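Local atomic coordinates of methylocystis parvus OBBP MbnE (Methylocystis parvus OBBP, PDB entry 5ICQ), a protein that probably binds the copper-chelating peptide methanobactin in the periplasm, as a solute-binding protein of family 5, and hands it on for transport. Residues L70-V82 against E211-G223. Sequence-based numbering, arbitrary orientation.
Sequences LPGTFDSLNPFNV and ERFSDATLAKPLG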
loop_
_atom_site.group_PDB
_atom_site.type_symbol
_atom_site.label_atom_id
_atom_site.label_comp_id
_atom_site.label_asym_id
_atom_site.label_seq_id
_atom_site.Cartn_x
_atom_site.Cartn_y
_atom_site.Cartn_z
ATOM N N LEU A 70 -1.100 19.241 3.509
ATOM C CA LEU A 70 -1.073 17.934 4.138
ATOM C C LEU A 70 -1.592 18.037 5.563
ATOM O O LEU A 70 -1.380 19.052 6.234
ATOM C CB LEU A 70 0.356 17.367 4.160
ATOM C CG LEU A 70 0.941 17.001 2.799
ATOM C CD1 LEU A 70 2.436 16.707 2.907
ATOM C CD2 LEU A 70 0.180 15.807 2.214
ATOM N N PRO A 71 -2.269 17.003 6.054
ATOM C CA PRO A 71 -2.722 17.020 7.446
ATOM C C PRO A 71 -1.600 16.610 8.386
ATOM O O PRO A 71 -0.672 15.888 8.013
ATOM C CB PRO A 71 -3.854 15.986 7.450
ATOM C CG PRO A 71 -3.401 14.975 6.447
ATOM C CD PRO A 71 -2.615 15.740 5.383
ATOM N N GLY A 72 -1.690 17.086 9.623
ATOM C CA GLY A 72 -0.728 16.667 10.624
ATOM C C GLY A 72 0.461 17.594 10.748
ATOM O O GLY A 72 0.324 18.817 10.621
ATOM N N THR A 73 1.639 17.031 11.006
ATOM C CA THR A 73 2.817 17.844 11.268
ATOM C C THR A 73 4.059 17.053 10.874
ATOM O O THR A 73 3.974 15.912 10.420
ATOM C CB THR A 73 2.870 18.269 12.740
ATOM O OG1 THR A 73 3.913 19.236 12.924
ATOM C CG2 THR A 73 3.131 17.065 13.633
ATOM N N PHE A 74 5.222 17.675 11.050
ATOM C CA PHE A 74 6.488 17.001 10.806
ATOM C C PHE A 74 7.555 17.662 11.661
ATOM O O PHE A 74 7.448 18.838 12.021
ATOM C CB PHE A 74 6.889 17.054 9.319
ATOM C CG PHE A 74 7.363 18.407 8.869
ATOM C CD1 PHE A 74 6.452 19.400 8.539
ATOM C CD2 PHE A 74 8.720 18.691 8.782
ATOM C CE1 PHE A 74 6.878 20.652 8.122
ATOM C CE2 PHE A 74 9.155 19.946 8.370
ATOM C CZ PHE A 74 8.232 20.924 8.035
ATOM N N ASP A 75 8.612 16.901 11.962
ATOM C CA ASP A 75 9.745 17.472 12.685
ATOM C C ASP A 75 11.094 16.977 12.173
ATOM O O ASP A 75 12.106 17.159 12.866
ATOM C CB ASP A 75 9.632 17.170 14.185
ATOM C CG ASP A 75 9.518 15.690 14.470
ATOM O OD1 ASP A 75 9.662 14.892 13.526
ATOM O OD2 ASP A 75 9.296 15.319 15.642
ATOM N N SER A 76 11.148 16.369 10.991
ATOM C CA SER A 76 12.389 15.812 10.480
ATOM C C SER A 76 12.362 15.829 8.961
ATOM O O SER A 76 11.299 15.713 8.344
ATOM C CB SER A 76 12.599 14.377 10.965
ATOM O OG SER A 76 13.836 13.858 10.502
ATOM N N LEU A 77 13.545 15.974 8.365
ATOM C CA LEU A 77 13.700 15.865 6.920
ATOM C C LEU A 77 14.415 14.576 6.528
ATOM O O LEU A 77 14.975 14.488 5.428
ATOM C CB LEU A 77 14.437 17.090 6.374
ATOM C CG LEU A 77 13.722 18.408 6.654
ATOM C CD1 LEU A 77 14.475 19.598 6.065
ATOM C CD2 LEU A 77 12.290 18.355 6.126
ATOM N N ASN A 78 14.398 13.567 7.407
ATOM C CA ASN A 78 15.014 12.271 7.128
ATOM C C ASN A 78 13.914 11.226 7.029
ATOM O O ASN A 78 13.378 10.783 8.061
ATOM C CB ASN A 78 16.026 11.886 8.216
ATOM C CG ASN A 78 16.772 10.590 7.898
ATOM O OD1 ASN A 78 16.472 9.902 6.920
ATOM N ND2 ASN A 78 17.753 10.250 8.741
ATOM N N PRO A 79 13.537 10.801 5.822
ATOM C CA PRO A 79 12.481 9.794 5.681
ATOM C C PRO A 79 12.956 8.362 5.840
ATOM O O PRO A 79 12.142 7.449 5.692
ATOM C CB PRO A 79 11.968 10.035 4.249
ATOM C CG PRO A 79 13.151 10.584 3.518
ATOM C CD PRO A 79 13.958 11.370 4.526
ATOM N N PHE A 80 14.239 8.128 6.124
ATOM C CA PHE A 80 14.785 6.789 6.042
ATOM C C PHE A 80 15.174 6.194 7.385
ATOM O O PHE A 80 15.563 5.024 7.419
ATOM C CB PHE A 80 16.017 6.773 5.123
ATOM C CG PHE A 80 15.771 7.386 3.783
ATOM C CD1 PHE A 80 14.776 6.889 2.956
ATOM C CD2 PHE A 80 16.538 8.453 3.342
ATOM C CE1 PHE A 80 14.542 7.453 1.714
ATOM C CE2 PHE A 80 16.317 9.010 2.102
ATOM C CZ PHE A 80 15.320 8.526 1.290
ATOM N N ASN A 81 15.131 6.964 8.474
ATOM C CA ASN A 81 15.406 6.406 9.794
ATOM C C ASN A 81 14.107 5.891 10.410
ATOM O O ASN A 81 13.015 6.077 9.866
ATOM C CB ASN A 81 16.099 7.432 10.705
ATOM C CG ASN A 81 15.255 8.684 10.979
ATOM O OD1 ASN A 81 14.080 8.774 10.615
ATOM N ND2 ASN A 81 15.871 9.663 11.647
ATOM N N VAL A 82 14.217 5.246 11.566
ATOM C CA VAL A 82 13.040 4.662 12.207
ATOM C C VAL A 82 12.588 5.483 13.409
ATOM O O VAL A 82 13.417 5.921 14.214
ATOM C CB VAL A 82 13.320 3.211 12.617
ATOM C CG1 VAL A 82 13.236 2.306 11.403
ATOM C CG2 VAL A 82 14.693 3.111 13.261
ATOM N N GLU A 211 26.335 9.738 12.456
ATOM C CA GLU A 211 25.928 9.710 13.861
ATOM C C GLU A 211 24.612 10.450 14.089
ATOM O O GLU A 211 23.880 10.126 15.033
ATOM C CB GLU A 211 27.041 10.289 14.741
ATOM C CG GLU A 211 28.050 9.246 15.222
ATOM C CD GLU A 211 28.943 8.727 14.120
ATOM O OE1 GLU A 211 29.312 9.528 13.234
ATOM O OE2 GLU A 211 29.268 7.518 14.136
ATOM N N ARG A 212 24.297 11.445 13.248
ATOM C CA ARG A 212 23.030 12.171 13.327
ATOM C C ARG A 212 21.871 11.433 12.668
ATOM O O ARG A 212 20.722 11.867 12.817
ATOM C CB ARG A 212 23.142 13.549 12.656
ATOM C CG ARG A 212 23.792 14.666 13.449
ATOM C CD ARG A 212 23.062 15.000 14.761
ATOM N NE ARG A 212 21.739 15.625 14.643
ATOM C CZ ARG A 212 21.509 16.852 14.165
ATOM N NH1 ARG A 212 22.510 17.603 13.719
ATOM N NH2 ARG A 212 20.268 17.333 14.123
ATOM N N PHE A 213 22.140 10.333 11.955
ATOM C CA PHE A 213 21.116 9.702 11.120
ATOM C C PHE A 213 19.878 9.316 11.924
ATOM O O PHE A 213 18.749 9.430 11.432
ATOM C CB PHE A 213 21.706 8.474 10.420
ATOM C CG PHE A 213 20.770 7.828 9.432
ATOM C CD1 PHE A 213 20.617 8.354 8.160
ATOM C CD2 PHE A 213 20.059 6.685 9.771
ATOM C CE1 PHE A 213 19.760 7.756 7.240
ATOM C CE2 PHE A 213 19.208 6.080 8.861
ATOM C CZ PHE A 213 19.058 6.616 7.597
ATOM N N SER A 214 20.061 8.868 13.163
ATOM C CA SER A 214 18.930 8.411 13.961
ATOM C C SER A 214 18.180 9.538 14.662
ATOM O O SER A 214 17.169 9.267 15.321
ATOM C CB SER A 214 19.410 7.398 15.002
ATOM O OG SER A 214 20.502 7.938 15.732
ATOM N N ASP A 215 18.643 10.779 14.556
ATOM C CA ASP A 215 17.988 11.917 15.185
ATOM C C ASP A 215 16.949 12.504 14.230
ATOM O O ASP A 215 16.984 12.276 13.017
ATOM C CB ASP A 215 19.034 12.980 15.567
ATOM C CG ASP A 215 18.494 14.065 16.513
ATOM O OD1 ASP A 215 17.465 13.848 17.192
ATOM O OD2 ASP A 215 19.120 15.149 16.583
ATOM N N ALA A 216 16.003 13.250 14.797
ATOM C CA ALA A 216 15.124 14.098 13.999
ATOM C C ALA A 216 15.890 15.363 13.625
ATOM O O ALA A 216 16.355 16.095 14.505
ATOM C CB ALA A 216 13.853 14.436 14.777
ATOM N N THR A 217 16.050 15.610 12.329
ATOM C CA THR A 217 16.919 16.670 11.836
ATOM C C THR A 217 16.141 17.599 10.916
ATOM O O THR A 217 15.386 17.140 10.059
ATOM C CB THR A 217 18.115 16.080 11.075
ATOM O OG1 THR A 217 17.635 15.206 10.044
ATOM C CG2 THR A 217 19.004 15.274 12.017
ATOM N N LEU A 218 16.341 18.905 11.083
ATOM C CA LEU A 218 15.763 19.890 10.185
ATOM C C LEU A 218 16.800 20.554 9.294
ATOM O O LEU A 218 16.446 21.451 8.523
ATOM C CB LEU A 218 15.003 20.960 10.980
ATOM C CG LEU A 218 13.853 20.397 11.815
ATOM C CD1 LEU A 218 13.385 21.414 12.842
ATOM C CD2 LEU A 218 12.702 19.951 10.909
ATOM N N ALA A 219 18.068 20.157 9.389
ATOM C CA ALA A 219 19.059 20.649 8.443
ATOM C C ALA A 219 18.652 20.248 7.033
ATOM O O ALA A 219 18.103 19.167 6.815
ATOM C CB ALA A 219 20.445 20.099 8.776
ATOM N N LYS A 220 18.886 21.134 6.085
ATOM C CA LYS A 220 18.509 20.848 4.709
ATOM C C LYS A 220 19.361 19.705 4.167
ATOM O O LYS A 220 20.584 19.855 4.050
ATOM C CB LYS A 220 18.654 22.102 3.867
ATOM C CG LYS A 220 17.807 23.255 4.399
ATOM C CD LYS A 220 18.086 24.541 3.637
ATOM C CE LYS A 220 17.378 25.718 4.272
ATOM N NZ LYS A 220 17.801 26.985 3.624
ATOM N N PRO A 221 18.774 18.561 3.844
ATOM C CA PRO A 221 19.567 17.408 3.416
ATOM C C PRO A 221 20.009 17.520 1.967
ATOM O O PRO A 221 19.327 18.104 1.121
ATOM C CB PRO A 221 18.591 16.242 3.591
ATOM C CG PRO A 221 17.257 16.873 3.249
ATOM C CD PRO A 221 17.326 18.280 3.810
ATOM N N LEU A 222 21.162 16.919 1.683
ATOM C CA LEU A 222 21.706 16.904 0.333
ATOM C C LEU A 222 21.222 15.669 -0.416
ATOM O O LEU A 222 21.399 14.535 0.053
ATOM C CB LEU A 222 23.237 16.926 0.365
ATOM C CG LEU A 222 23.827 17.013 -1.052
ATOM C CD1 LEU A 222 23.599 18.403 -1.608
ATOM C CD2 LEU A 222 25.308 16.656 -1.095
ATOM N N GLY A 223 20.628 15.889 -1.586
ATOM C CA GLY A 223 20.287 14.793 -2.471
ATOM C C GLY A 223 20.762 15.043 -3.888
ATOM O O GLY A 223 21.594 15.928 -4.118
HETATM O O HOH W 1 18.424 12.380 10.662
#
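Ser76 and Ala216 bring the two loops together, with their CA atoms 4.8 Å apart. Leu77 N donates to Thr217 O at 2.8 Å. A weak bond runs back from Thr217 N to Ser76 OG. The same hydroxyl oxygen accepts from Asn78 N in an ST turn.

Asn81 ND2 donates to Phe213 O at 2.9 Å, within the carbonyl plane. Asn78 places its ND2 over one face of the Phe213 ring, off its centre and nearer CD1 and CE1, with amide and ring planes 67° apart. With CG anti to the backbone N (chi1 -175°), the Asn78 amide reaches across to this ring, while its OD1 accepts from Phe80 N in an Asx turn. A water accepts from Asn78 ND2 and lies 3.0 Å from Thr217 OG1. Phe80 CB meets the ring end at Phe213 CZ. Replacing Phe213 by an alanine is likely to open a gap beside Phe80 CB and leave the Asn78 amide without its ring. Leu77 CD1 packs on Pro221 CD at 3.9 Å.

Phe213 also rests on Leu154 and Leu155 of helix 145-158, while Pro221 touches Val229 of strand 227-233. The contact thus joins the loops leaving strand 65-71 and entering strand 227-233, the outermost strands of one mixed sheet.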